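DegV family protein (Streptococcus agalactiae, PDB 3LUP) binds a long-chain fatty acid, here elaidic acid, and may take part in lipid transport or fatty acid metabolism. Local coordinates at residues 119-124 / 154-159; 230-235 / 279-284. All coordinates share one frame; numbering follows the deposited sequence.

Contact 1 comes first along the chain and is complete before contact 2 begins; their centres lie about 10 Å apart. Contact 1 brings the loop after strand 114-116, an edge strand of the four-stranded parallel sheet, against the turn that leads from helix 144-155 into the six-stranded mixed sheet. Contact 2 pairs two neighbouring strands of that mixed sheet. They meet directly where Glu159 O probably accepts a hydrogen bond from Ile281 N (3.0 Å), and helix 124-138, which follows segment 119-124, packs on both. Together they span the region between the parallel and the mixed sheet beside the fatty acid pocket, contact 1 supplying Thr123 and contact 2 Ile235, Phe279 and Gly280.

Contact 1: residues 119-124 / 154-159; sequences DTKITS and QIEKIE
Lys121 NZ is held by two groups: the carboxylate of Glu156, in a long salt bridge to OE2 (3.6 Å), and the carbonyl of Glu197, which accepts a hydrogen bond. The lysine chain runs extended beyond CG, whereas Glu156 starts out away from the loop and bends at chi2 (-58°), turning CD back toward it. Beside the lysine, an isoleucine meets the loop's backbone carbonyls: Ile155 lays its CG2 methyl 3.4 Å from Asp119 O and 3.5 Å from Thr120 O; CG2 stands anti to the isoleucine's own backbone N. The loop backbone it meets is shaped by an Asx turn, in which Asp119 OD1 accepts from Lys121 N at 3.1 Å, the donor standing well above the carboxylate plane; Ala94 N donates to the same oxygen. Farther along, Ile122 and Ile158 cross obliquely in an apolar contact. The CG2 methyl of Ile158 faces the branch point of Ile122, 3.8 Å from CG1 and 3.9 Å from CB. Ile122 also touches the elaidic acid, so it lines the lipid pocket, with Ile158 packed against it. The contact thus ties the loop between strand 114-116 and helix 124-138 to the last part of helix 144-155 and the turn that follows, with Ile155 and Ile158 resting on Leu130 of helix 124-138 and Ile158 reaching Pro283 of strand 277-283.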
loop_
_atom_site.group_PDB
_atom_site.type_symbol
_atom_site.label_atom_id
_atom_site.label_comp_id
_atom_site.label_asym_id
_atom_site.label_seq_id
_atom_site.Cartn_x
_atom_site.Cartn_y
_atom_site.Cartn_z
ATOM N N ASP A 119 8.698 -3.403 -8.762
ATOM C CA ASP A 119 7.750 -3.976 -7.828
ATOM C C ASP A 119 7.919 -3.274 -6.488
ATOM O O ASP A 119 8.984 -3.332 -5.864
ATOM C CB ASP A 119 7.955 -5.488 -7.704
ATOM C CG ASP A 119 7.013 -6.140 -6.684
ATOM O OD1 ASP A 119 5.979 -5.534 -6.296
ATOM O OD2 ASP A 119 7.318 -7.284 -6.279
ATOM N N THR A 120 6.863 -2.604 -6.049
ATOM C CA THR A 120 6.946 -1.815 -4.830
ATOM C C THR A 120 6.913 -2.697 -3.609
ATOM O O THR A 120 7.405 -2.297 -2.570
ATOM C CB THR A 120 5.833 -0.770 -4.723
ATOM O OG1 THR A 120 4.564 -1.432 -4.591
ATOM C CG2 THR A 120 5.836 0.129 -5.949
ATOM N N LYS A 121 6.326 -3.887 -3.731
ATOM C CA LYS A 121 6.247 -4.853 -2.623
ATOM C C LYS A 121 5.498 -4.311 -1.409
ATOM O O LYS A 121 5.593 -4.849 -0.297
ATOM C CB LYS A 121 7.631 -5.334 -2.210
ATOM C CG LYS A 121 8.393 -6.053 -3.309
ATOM C CD LYS A 121 9.689 -6.557 -2.736
ATOM C CE LYS A 121 10.573 -7.166 -3.782
ATOM N NZ LYS A 121 11.899 -7.414 -3.148
ATOM N N ILE A 122 4.740 -3.245 -1.625
ATOM C CA ILE A 122 3.989 -2.624 -0.544
ATOM C C ILE A 122 2.707 -1.970 -1.069
ATOM O O ILE A 122 2.307 -2.204 -2.216
ATOM C CB ILE A 122 4.895 -1.675 0.299
ATOM C CG1 ILE A 122 4.327 -1.497 1.708
ATOM C CG2 ILE A 122 5.261 -0.376 -0.452
ATOM C CD1 ILE A 122 4.460 -2.787 2.564
ATOM N N THR A 123 2.047 -1.200 -0.220
ATOM C CA THR A 123 0.858 -0.474 -0.623
ATOM C C THR A 123 0.578 0.588 0.426
ATOM O O THR A 123 1.424 0.845 1.265
ATOM C CB THR A 123 -0.355 -1.438 -0.867
ATOM O OG1 THR A 123 -1.417 -0.720 -1.496
ATOM C CG2 THR A 123 -0.854 -2.078 0.427
ATOM N N SER A 124 -0.592 1.213 0.380
ATOM C CA SER A 124 -0.946 2.240 1.359
ATOM C C SER A 124 0.149 3.325 1.399
ATOM O O SER A 124 0.609 3.764 0.335
ATOM C CB SER A 124 -1.188 1.603 2.736
ATOM O OG SER A 124 -1.531 2.578 3.704
ATOM N N GLN A 154 15.077 1.925 -1.797
ATOM C CA GLN A 154 14.070 2.364 -0.827
ATOM C C GLN A 154 12.988 1.320 -0.653
ATOM O O GLN A 154 12.530 1.067 0.462
ATOM C CB GLN A 154 13.428 3.681 -1.248
ATOM C CG GLN A 154 14.175 4.900 -0.766
ATOM C CD GLN A 154 13.449 6.166 -1.129
ATOM O OE1 GLN A 154 12.263 6.146 -1.473
ATOM N NE2 GLN A 154 14.157 7.285 -1.063
ATOM N N ILE A 155 12.579 0.720 -1.762
ATOM C CA ILE A 155 11.655 -0.406 -1.728
ATOM C C ILE A 155 12.183 -1.516 -0.815
ATOM O O ILE A 155 11.410 -2.211 -0.202
ATOM C CB ILE A 155 11.381 -0.928 -3.158
ATOM C CG1 ILE A 155 10.397 0.004 -3.854
ATOM C CG2 ILE A 155 10.882 -2.385 -3.151
ATOM C CD1 ILE A 155 10.574 0.094 -5.344
ATOM N N GLU A 156 13.505 -1.650 -0.709
ATOM C CA GLU A 156 14.141 -2.652 0.158
ATOM C C GLU A 156 14.086 -2.369 1.660
ATOM O O GLU A 156 14.210 -3.289 2.467
ATOM C CB GLU A 156 15.602 -2.849 -0.249
ATOM C CG GLU A 156 15.791 -3.278 -1.698
ATOM C CD GLU A 156 15.057 -4.564 -2.030
ATOM O OE1 GLU A 156 15.615 -5.652 -1.760
ATOM O OE2 GLU A 156 13.935 -4.492 -2.571
ATOM N N LYS A 157 13.935 -1.110 2.049
ATOM C CA LYS A 157 13.955 -0.776 3.464
ATOM C C LYS A 157 12.555 -0.602 4.018
ATOM O O LYS A 157 12.363 -0.677 5.220
ATOM C CB LYS A 157 14.804 0.466 3.744
ATOM C CG LYS A 157 16.210 0.484 3.122
ATOM C CD LYS A 157 17.106 -0.685 3.533
ATOM C CE LYS A 157 17.789 -0.449 4.862
ATOM N NZ LYS A 157 18.692 -1.585 5.244
ATOM N N ILE A 158 11.584 -0.389 3.130
ATOM C CA ILE A 158 10.177 -0.297 3.504
ATOM C C ILE A 158 9.729 -1.566 4.240
ATOM O O ILE A 158 10.178 -2.670 3.931
ATOM C CB ILE A 158 9.286 -0.028 2.271
ATOM C CG1 ILE A 158 9.421 1.425 1.823
ATOM C CG2 ILE A 158 7.816 -0.300 2.564
ATOM C CD1 ILE A 158 9.133 1.638 0.374
ATOM N N GLU A 159 8.864 -1.395 5.229
ATOM C CA GLU A 159 8.340 -2.495 6.015
ATOM C C GLU A 159 6.875 -2.217 6.245
ATOM O O GLU A 159 6.478 -1.054 6.364
ATOM C CB GLU A 159 9.032 -2.562 7.381
ATOM C CG GLU A 159 10.559 -2.788 7.343
ATOM C CD GLU A 159 10.983 -4.186 6.838
ATOM O OE1 GLU A 159 10.224 -5.186 7.014
ATOM O OE2 GLU A 159 12.095 -4.274 6.271
#

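Contact 2: residues 230-235 / 279-284; sequences YDIAII and FGITPK. With ELA (Elaidic acid), chain B.
Strands 230-235 and 279-283 run antiparallel, their axes 4.4 Å apart at the closest and their directions 162° from one another, as neighbouring inner strands of the six-stranded mixed sheet of this DegV-family protein. Asp231 with Thr282 and Ala233 with Gly280 are the hydrogen-bonded pairs; each exchanges two N-H...O bonds, among them Asp231 N to Thr282 O at 2.7 Å. The non-hydrogen-bonded pairs Ile232 with Ile281 and Ile234 with Phe279 put their side chains on one face, where Phe279 packs on helix 210-224 and Ile234 on helix 240-252; those of Tyr230 and Pro283, the pair at the end, diverge. Ile232 and Ile281 lie side by side, pointing the same way, with their CG2 methyls 3.8 Å apart. The CD1 methyl of Ile281 makes a CH-pi contact over one face of the Tyr230 ring, 3.9 Å from its centroid and shifted toward the rim. With chi1 at 74°, Ile281 sets CG1 between its backbone N and carbonyl carbon, and CG1 too touches the ring, at CD1 of Tyr230. Asp231 lies on the other face, toward helix 124-138, and its OD2 is bridged to Pro283 O by a water that donates to both. OD2 also forms a salt bridge with Arg132, while Lys284, which crosses Asp231 at about a right angle, pairs its NZ with Asp258. Ala233 and Thr282 share the Asp231 face. Gly280, paired with Ala233, has no side chain, and the elaidic acid's methyl end comes in close: its C18 lies 3.7 Å from Gly280 CA and 3.7 Å from Ile235 CD1.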
loop_
_atom_site.group_PDB
_atom_site.type_symbol
_atom_site.label_atom_id
_atom_site.label_comp_id
_atom_site.label_asym_id
_atom_site.label_seq_id
_atom_site.Cartn_x
_atom_site.Cartn_y
_atom_site.Cartn_z
ATOM N N TYR A 230 13.305 7.248 9.047
ATOM C CA TYR A 230 12.097 6.739 8.397
ATOM C C TYR A 230 10.862 7.584 8.618
ATOM O O TYR A 230 10.593 8.011 9.732
ATOM C CB TYR A 230 11.788 5.334 8.901
ATOM C CG TYR A 230 12.789 4.290 8.487
ATOM C CD1 TYR A 230 12.574 3.502 7.357
ATOM C CD2 TYR A 230 13.962 4.083 9.233
ATOM C CE1 TYR A 230 13.492 2.534 6.974
ATOM C CE2 TYR A 230 14.889 3.122 8.852
ATOM C CZ TYR A 230 14.642 2.347 7.726
ATOM O OH TYR A 230 15.561 1.393 7.348
ATOM N N ASP A 231 10.090 7.803 7.561
ATOM C CA ASP A 231 8.702 8.238 7.725
ATOM C C ASP A 231 7.886 7.045 8.254
ATOM O O ASP A 231 7.931 5.945 7.665
ATOM C CB ASP A 231 8.138 8.775 6.405
ATOM C CG ASP A 231 8.739 10.151 6.015
ATOM O OD1 ASP A 231 8.729 11.078 6.869
ATOM O OD2 ASP A 231 9.209 10.314 4.856
ATOM N N ILE A 232 7.180 7.244 9.375
ATOM C CA ILE A 232 6.368 6.166 9.973
ATOM C C ILE A 232 4.858 6.463 9.938
ATOM O O ILE A 232 4.421 7.562 10.292
ATOM C CB ILE A 232 6.789 5.822 11.433
ATOM C CG1 ILE A 232 8.307 5.769 11.567
ATOM C CG2 ILE A 232 6.193 4.482 11.875
ATOM C CD1 ILE A 232 8.786 5.792 12.996
ATOM N N ALA A 233 4.070 5.472 9.522
ATOM C CA ALA A 233 2.637 5.642 9.367
ATOM C C ALA A 233 1.913 4.563 10.161
ATOM O O ALA A 233 2.203 3.377 9.998
ATOM C CB ALA A 233 2.257 5.558 7.882
ATOM N N ILE A 234 0.994 4.971 11.036
ATOM C CA ILE A 234 0.057 4.030 11.628
ATOM C C ILE A 234 -1.222 4.100 10.804
ATOM O O ILE A 234 -1.767 5.182 10.563
ATOM C CB ILE A 234 -0.266 4.357 13.079
ATOM C CG1 ILE A 234 1.014 4.449 13.903
ATOM C CG2 ILE A 234 -1.217 3.303 13.659
ATOM C CD1 ILE A 234 0.827 5.201 15.210
ATOM N N ILE A 235 -1.691 2.949 10.354
ATOM C CA ILE A 235 -2.800 2.908 9.414
ATOM C C ILE A 235 -3.852 1.956 9.966
ATOM O O ILE A 235 -3.508 0.904 10.481
ATOM C CB ILE A 235 -2.331 2.444 8.017
ATOM C CG1 ILE A 235 -0.979 3.080 7.666
ATOM C CG2 ILE A 235 -3.382 2.767 6.959
ATOM C CD1 ILE A 235 0.020 2.109 7.081
ATOM N N PHE A 279 1.356 -0.779 10.656
ATOM C CA PHE A 279 2.255 0.334 10.414
ATOM C C PHE A 279 3.005 0.114 9.104
ATOM O O PHE A 279 3.127 -1.020 8.624
ATOM C CB PHE A 279 3.207 0.606 11.598
ATOM C CG PHE A 279 4.300 -0.419 11.767
ATOM C CD1 PHE A 279 4.192 -1.408 12.742
ATOM C CD2 PHE A 279 5.432 -0.380 10.980
ATOM C CE1 PHE A 279 5.194 -2.360 12.921
ATOM C CE2 PHE A 279 6.441 -1.320 11.141
ATOM C CZ PHE A 279 6.324 -2.320 12.119
ATOM N N GLY A 280 3.491 1.208 8.525
ATOM C CA GLY A 280 4.403 1.137 7.398
ATOM C C GLY A 280 5.492 2.166 7.603
ATOM O O GLY A 280 5.200 3.289 8.053
ATOM N N ILE A 281 6.736 1.774 7.302
ATOM C CA ILE A 281 7.873 2.692 7.325
ATOM C C ILE A 281 8.489 2.855 5.931
ATOM O O ILE A 281 8.465 1.928 5.108
ATOM C CB ILE A 281 8.970 2.289 8.362
ATOM C CG1 ILE A 281 9.775 1.073 7.878
ATOM C CG2 ILE A 281 8.368 2.132 9.793
ATOM C CD1 ILE A 281 10.912 0.651 8.787
ATOM N N THR A 282 9.024 4.044 5.682
ATOM C CA THR A 282 9.660 4.367 4.425
ATOM C C THR A 282 10.888 5.190 4.746
ATOM O O THR A 282 10.803 6.109 5.562
ATOM C CB THR A 282 8.742 5.231 3.524
ATOM O OG1 THR A 282 7.482 4.584 3.382
ATOM C CG2 THR A 282 9.341 5.424 2.152
ATOM N N PRO A 283 12.033 4.880 4.095
ATOM C CA PRO A 283 13.230 5.693 4.265
ATOM C C PRO A 283 12.961 7.141 3.869
ATOM O O PRO A 283 12.245 7.398 2.907
ATOM C CB PRO A 283 14.211 5.079 3.267
ATOM C CG PRO A 283 13.692 3.719 3.004
ATOM C CD PRO A 283 12.236 3.796 3.112
ATOM N N LYS A 284 13.522 8.081 4.614
ATOM C CA LYS A 284 13.503 9.461 4.175
ATOM C C LYS A 284 14.359 9.652 2.928
ATOM O O LYS A 284 15.444 9.080 2.789
ATOM C CB LYS A 284 13.941 10.411 5.286
ATOM C CG LYS A 284 12.859 10.628 6.298
ATOM C CD LYS A 284 13.230 11.685 7.292
ATOM C CE LYS A 284 12.318 11.566 8.484
ATOM N NZ LYS A 284 12.512 12.686 9.420
HETATM C CA ELA B . -6.538 -8.212 -7.446
HETATM C C ELA B . -7.438 -9.341 -7.959
HETATM O O ELA B . -8.358 -9.860 -7.260
HETATM C C3 ELA B . -7.287 -6.923 -7.116
HETATM C C4 ELA B . -6.321 -5.760 -6.912
HETATM C C5 ELA B . -6.481 -5.087 -5.534
HETATM C C6 ELA B . -5.672 -5.816 -4.452
HETATM C C7 ELA B . -6.011 -5.503 -2.999
HETATM C C8 ELA B . -5.152 -6.365 -2.066
HETATM C C9 ELA B . -4.763 -5.610 -0.802
HETATM C C10 ELA B . -4.166 -6.295 0.369
HETATM C C11 ELA B . -4.306 -5.680 1.747
HETATM C C12 ELA B . -2.985 -5.619 2.503
HETATM C C13 ELA B . -2.458 -4.205 2.685
HETATM C C14 ELA B . -1.654 -4.025 3.964
HETATM C C15 ELA B . -1.242 -2.554 4.123
HETATM C C16 ELA B . -0.171 -2.321 5.191
HETATM C C17 ELA B . 1.106 -1.758 4.576
HETATM C C18 ELA B . 1.781 -0.729 5.474
HETATM O OXT ELA B . -7.245 -9.786 -9.114
HETATM O O HOH W 1 9.773 8.555 2.963
#